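Local structure of D-alanyl-D-alanine carboxypeptidase (Penicillin binding protein) family protein (Francisella tularensis subsp. tularensis, 6OSU) at residues 56-70 and 163-177. The protein probably removes the C-terminal D-alanyl residue from sugar-peptide precursors of the cell wall, as a serine-type D-Ala-D-Ala carboxypeptidase of the peptidase S11 family. Residues are numbered along the deposited sequence; the frame is centred on the assembly and turned at random.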
# COMPACT_ATOMS: atom_id res chain seq x y z
N MET A 56 6.38 -14.17 3.73
CA MET A 56 5.35 -13.14 3.82
C MET A 56 4.25 -13.46 4.82
O MET A 56 3.47 -12.57 5.16
CB MET A 56 4.73 -12.88 2.45
CG MET A 56 3.84 -14.00 1.93
SD MET A 56 2.96 -13.53 0.42
CE MET A 56 2.11 -15.06 0.04
N ASP A 57 4.18 -14.70 5.31
CA ASP A 57 3.17 -15.10 6.28
C ASP A 57 3.75 -15.43 7.65
O ASP A 57 3.01 -15.91 8.52
CB ASP A 57 2.38 -16.30 5.75
CG ASP A 57 1.50 -15.94 4.57
OD1 ASP A 57 0.88 -14.86 4.59
OD2 ASP A 57 1.44 -16.75 3.62
N VAL A 58 5.04 -15.18 7.87
CA VAL A 58 5.66 -15.45 9.16
C VAL A 58 5.30 -14.32 10.11
O VAL A 58 5.41 -13.14 9.77
CB VAL A 58 7.18 -15.60 9.01
CG1 VAL A 58 7.84 -15.76 10.38
CG2 VAL A 58 7.51 -16.79 8.13
N ARG A 59 4.88 -14.68 11.32
CA ARG A 59 4.41 -13.69 12.28
C ARG A 59 5.59 -13.01 12.96
O ARG A 59 6.46 -13.68 13.54
CB ARG A 59 3.49 -14.36 13.30
CG ARG A 59 2.19 -14.80 12.68
CD ARG A 59 1.32 -15.60 13.63
NE ARG A 59 0.05 -15.93 12.99
CZ ARG A 59 -1.01 -16.44 13.63
NH1 ARG A 59 -0.94 -16.67 14.94
NH2 ARG A 59 -2.12 -16.70 12.96
N ARG A 60 5.64 -11.68 12.86
CA ARG A 60 6.67 -10.87 13.50
C ARG A 60 6.00 -9.72 14.24
O ARG A 60 4.79 -9.49 14.11
CB ARG A 60 7.68 -10.32 12.48
CG ARG A 60 8.26 -11.34 11.53
CD ARG A 60 9.47 -10.76 10.82
NE ARG A 60 10.70 -10.93 11.59
CZ ARG A 60 11.23 -10.01 12.39
NH1 ARG A 60 10.64 -8.83 12.53
NH2 ARG A 60 12.35 -10.27 13.05
N ALA A 61 6.80 -8.98 15.01
CA ALA A 61 6.26 -7.91 15.83
C ALA A 61 5.90 -6.71 14.95
O ALA A 61 6.57 -6.46 13.94
CB ALA A 61 7.26 -7.50 16.91
N PRO A 62 4.83 -5.98 15.27
CA PRO A 62 4.36 -4.93 14.36
C PRO A 62 5.10 -3.60 14.51
O PRO A 62 5.26 -2.89 13.51
CB PRO A 62 2.88 -4.77 14.71
CG PRO A 62 2.56 -5.90 15.63
CD PRO A 62 3.84 -6.23 16.33
N ALA A 63 5.52 -3.24 15.71
CA ALA A 63 6.13 -1.92 15.99
C ALA A 63 5.11 -0.84 15.60
O ALA A 63 3.90 -1.07 15.73
CB ALA A 63 7.48 -1.80 15.30
N SER A 64 5.55 0.33 15.11
CA SER A 64 4.62 1.42 14.81
C SER A 64 3.79 1.19 13.56
O SER A 64 2.98 2.07 13.24
CB SER A 64 5.37 2.75 14.67
OG SER A 64 5.68 3.33 15.92
N LEU A 65 3.97 0.07 12.85
CA LEU A 65 3.03 -0.25 11.78
C LEU A 65 1.62 -0.43 12.32
O LEU A 65 0.65 -0.29 11.57
CB LEU A 65 3.49 -1.51 11.04
CG LEU A 65 4.93 -1.50 10.50
CD1 LEU A 65 5.14 -2.65 9.53
CD2 LEU A 65 5.28 -0.17 9.85
N THR A 66 1.51 -0.75 13.62
CA THR A 66 0.23 -0.74 14.32
C THR A 66 -0.53 0.56 14.06
O THR A 66 -1.75 0.54 13.87
CB THR A 66 0.45 -0.93 15.82
OG1 THR A 66 1.18 -2.14 16.07
CG2 THR A 66 -0.87 -0.96 16.57
N LYS A 67 0.18 1.69 14.03
CA LYS A 67 -0.45 2.99 13.84
C LYS A 67 -1.19 3.10 12.51
O LYS A 67 -2.06 3.96 12.37
CB LYS A 67 0.59 4.11 13.93
CG LYS A 67 1.18 4.31 15.32
CD LYS A 67 2.02 5.58 15.36
CE LYS A 67 2.54 5.87 16.77
NZ LYS A 67 3.54 4.86 17.24
N ILE A 68 -0.87 2.24 11.54
CA ILE A 68 -1.61 2.27 10.28
C ILE A 68 -3.04 1.82 10.50
O ILE A 68 -3.98 2.41 9.95
CB ILE A 68 -0.91 1.39 9.22
CG1 ILE A 68 0.50 1.91 8.94
CG2 ILE A 68 -1.73 1.35 7.94
CD1 ILE A 68 1.28 1.02 8.00
N MET A 69 -3.24 0.78 11.31
CA MET A 69 -4.60 0.33 11.61
C MET A 69 -5.35 1.39 12.40
O MET A 69 -6.53 1.65 12.14
CB MET A 69 -4.57 -0.99 12.38
CG MET A 69 -5.94 -1.42 12.87
SD MET A 69 -7.10 -1.66 11.50
CE MET A 69 -6.64 -3.30 10.96
N THR A 70 -4.68 2.02 13.38
CA THR A 70 -5.33 3.09 14.12
C THR A 70 -5.74 4.22 13.19
O THR A 70 -6.88 4.70 13.24
CB THR A 70 -4.40 3.61 15.22
OG1 THR A 70 -4.06 2.53 16.10
CG2 THR A 70 -5.08 4.70 16.03
N ASN A 163 -2.20 -3.01 21.44
CA ASN A 163 -2.43 -1.63 21.82
C ASN A 163 -2.54 -0.80 20.54
O ASN A 163 -2.29 -1.31 19.44
CB ASN A 163 -1.30 -1.11 22.74
CG ASN A 163 0.07 -1.31 22.17
OD1 ASN A 163 0.29 -1.14 20.97
ND2 ASN A 163 1.02 -1.70 23.02
N PRO A 164 -2.93 0.48 20.65
CA PRO A 164 -3.13 1.28 19.43
C PRO A 164 -1.86 1.87 18.82
O PRO A 164 -1.93 2.36 17.68
CB PRO A 164 -4.06 2.42 19.90
CG PRO A 164 -4.65 1.94 21.19
CD PRO A 164 -3.58 1.10 21.81
N ASP A 165 -0.72 1.87 19.51
CA ASP A 165 0.44 2.61 19.03
C ASP A 165 1.65 1.75 18.71
O ASP A 165 2.64 2.28 18.19
CB ASP A 165 0.84 3.70 20.04
CG ASP A 165 0.96 3.19 21.45
OD1 ASP A 165 0.76 1.97 21.67
OD2 ASP A 165 1.23 4.01 22.35
N GLY A 166 1.62 0.45 19.00
CA GLY A 166 2.72 -0.42 18.66
C GLY A 166 3.84 -0.49 19.67
O GLY A 166 4.92 -0.99 19.33
N LEU A 167 3.64 0.02 20.88
CA LEU A 167 4.65 -0.10 21.91
C LEU A 167 4.71 -1.55 22.39
O LEU A 167 3.67 -2.18 22.58
CB LEU A 167 4.34 0.84 23.07
CG LEU A 167 4.47 2.32 22.72
CD1 LEU A 167 4.01 3.19 23.89
CD2 LEU A 167 5.90 2.67 22.31
N PRO A 168 5.91 -2.10 22.59
CA PRO A 168 6.03 -3.53 22.88
C PRO A 168 5.33 -3.94 24.17
O PRO A 168 5.03 -3.11 25.03
CB PRO A 168 7.55 -3.75 22.97
CG PRO A 168 8.13 -2.39 23.22
CD PRO A 168 7.23 -1.44 22.50
N GLY A 169 5.08 -5.24 24.29
CA GLY A 169 4.37 -5.79 25.44
C GLY A 169 3.09 -6.49 25.05
O GLY A 169 2.36 -6.02 24.18
N GLY A 170 2.82 -7.63 25.68
CA GLY A 170 1.64 -8.43 25.37
C GLY A 170 1.77 -9.19 24.07
O GLY A 170 2.76 -9.01 23.35
N GLU A 171 0.80 -10.04 23.74
CA GLU A 171 0.83 -10.74 22.46
C GLU A 171 0.57 -9.75 21.34
O GLU A 171 -0.41 -9.00 21.38
CB GLU A 171 -0.20 -11.87 22.45
CG GLU A 171 -0.21 -12.68 21.16
CD GLU A 171 -1.14 -13.88 21.21
OE1 GLU A 171 -0.77 -14.96 20.67
OE2 GLU A 171 -2.22 -13.76 21.82
N GLN A 172 1.43 -9.78 20.33
CA GLN A 172 1.49 -8.68 19.36
C GLN A 172 2.21 -9.19 18.12
O GLN A 172 3.40 -9.52 18.20
CB GLN A 172 2.22 -7.50 19.99
CG GLN A 172 2.07 -6.17 19.29
CD GLN A 172 2.88 -5.08 19.96
OE1 GLN A 172 3.54 -4.27 19.29
NE2 GLN A 172 2.86 -5.05 21.29
N TYR A 173 1.51 -9.25 16.99
CA TYR A 173 2.16 -9.72 15.77
C TYR A 173 1.36 -9.31 14.54
O TYR A 173 0.18 -8.97 14.62
CB TYR A 173 2.35 -11.25 15.78
CG TYR A 173 1.07 -12.03 15.97
CD1 TYR A 173 0.22 -12.29 14.91
CD2 TYR A 173 0.74 -12.54 17.22
CE1 TYR A 173 -0.95 -13.01 15.08
CE2 TYR A 173 -0.42 -13.26 17.40
CZ TYR A 173 -1.26 -13.50 16.33
OH TYR A 173 -2.42 -14.22 16.52
N THR A 174 2.05 -9.36 13.40
CA THR A 174 1.44 -9.22 12.09
C THR A 174 2.37 -9.90 11.09
O THR A 174 3.37 -10.52 11.47
CB THR A 174 1.21 -7.75 11.71
OG1 THR A 174 0.54 -7.70 10.45
CG2 THR A 174 2.54 -7.01 11.60
N THR A 175 2.03 -9.81 9.81
CA THR A 175 2.85 -10.37 8.74
C THR A 175 3.00 -9.33 7.64
O THR A 175 2.22 -8.38 7.54
CB THR A 175 2.26 -11.67 8.16
OG1 THR A 175 1.10 -11.37 7.38
CG2 THR A 175 1.90 -12.64 9.27
N ALA A 176 4.01 -9.53 6.80
CA ALA A 176 4.21 -8.63 5.67
C ALA A 176 3.03 -8.69 4.71
O ALA A 176 2.61 -7.67 4.17
CB ALA A 176 5.51 -8.97 4.94
N HIS A 177 2.46 -9.88 4.52
CA HIS A 177 1.28 -10.02 3.67
C HIS A 177 0.09 -9.29 4.28
O HIS A 177 -0.64 -8.57 3.58
CB HIS A 177 0.96 -11.50 3.45
CG HIS A 177 -0.15 -11.75 2.48
ND1 HIS A 177 -0.76 -12.98 2.35
CD2 HIS A 177 -0.76 -10.93 1.59
CE1 HIS A 177 -1.70 -12.91 1.43
NE2 HIS A 177 -1.72 -11.67 0.95
O HOH W 1 -0.71 -13.26 6.38
O HOH W 2 5.92 -11.70 7.45
O HOH W 3 0.11 -3.72 18.85
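The SxxK motif of penicillin-binding proteins, here Ser64 and Lys67 at the start of a helix, meets segment 163-177 through Lys67, whose NZ bonds Asp165 O at 2.9 Å, approaching one lone pair of the oxygen from within the carbonyl plane. Extended as far as CE, the lysine chain bends at its last torsion (chi4 67°), and NZ also bonds Ser64 OG at 2.9 Å and Asn126 OD1. The case illustrates how the lysine of an SxxK motif is positioned by several bonds, here from the backbone of a distant loop as well as from side chains; they fix the predicted proton acceptor beside the predicted nucleophile, while Ser64 OG is also bonded to Ser124. One turn further along the helix, Thr70 OG1 gives its proton to Pro164 O (2.7 Å). Gly166 CA comes to 3.2 Å from Ala63 O, a CA-H...O contact, and lies beside the Thr66 hydroxyl, which itself bonds Ala63 O.

Away from Ser64 and Lys67, the two extended segments are joined by a single bridge. Arg60 and Thr174 form an antiparallel hydrogen-bonded pair, N to O in both directions at 2.9 Å (Arg60 N to Thr174 O) and 2.8 Å (Thr174 N to Arg60 O). Beside it the extended Arg59 chain runs alongside Tyr173: CD sits over the ring face, 4.0 Å from its centroid, and the guanidinium lies nearly parallel to the ring, 11° apart, with NH2 bonded to Asn158. Pro62 CD presses on Gln172 CG at 3.4 Å. Farther on, His177 N donates to Met56 O, and Asp57 OD1 lies at the imidazole edge, weakly bonded to ND1.

Thr175 N-caps helix 176-189 through Asp178 N, and that helix packs against Leu65 and Ile68. Helices 126-137 and 140-154 touch Thr70, and strand 50-54, outermost in the sheet with 39-44 and 274-282, leads toward Met56.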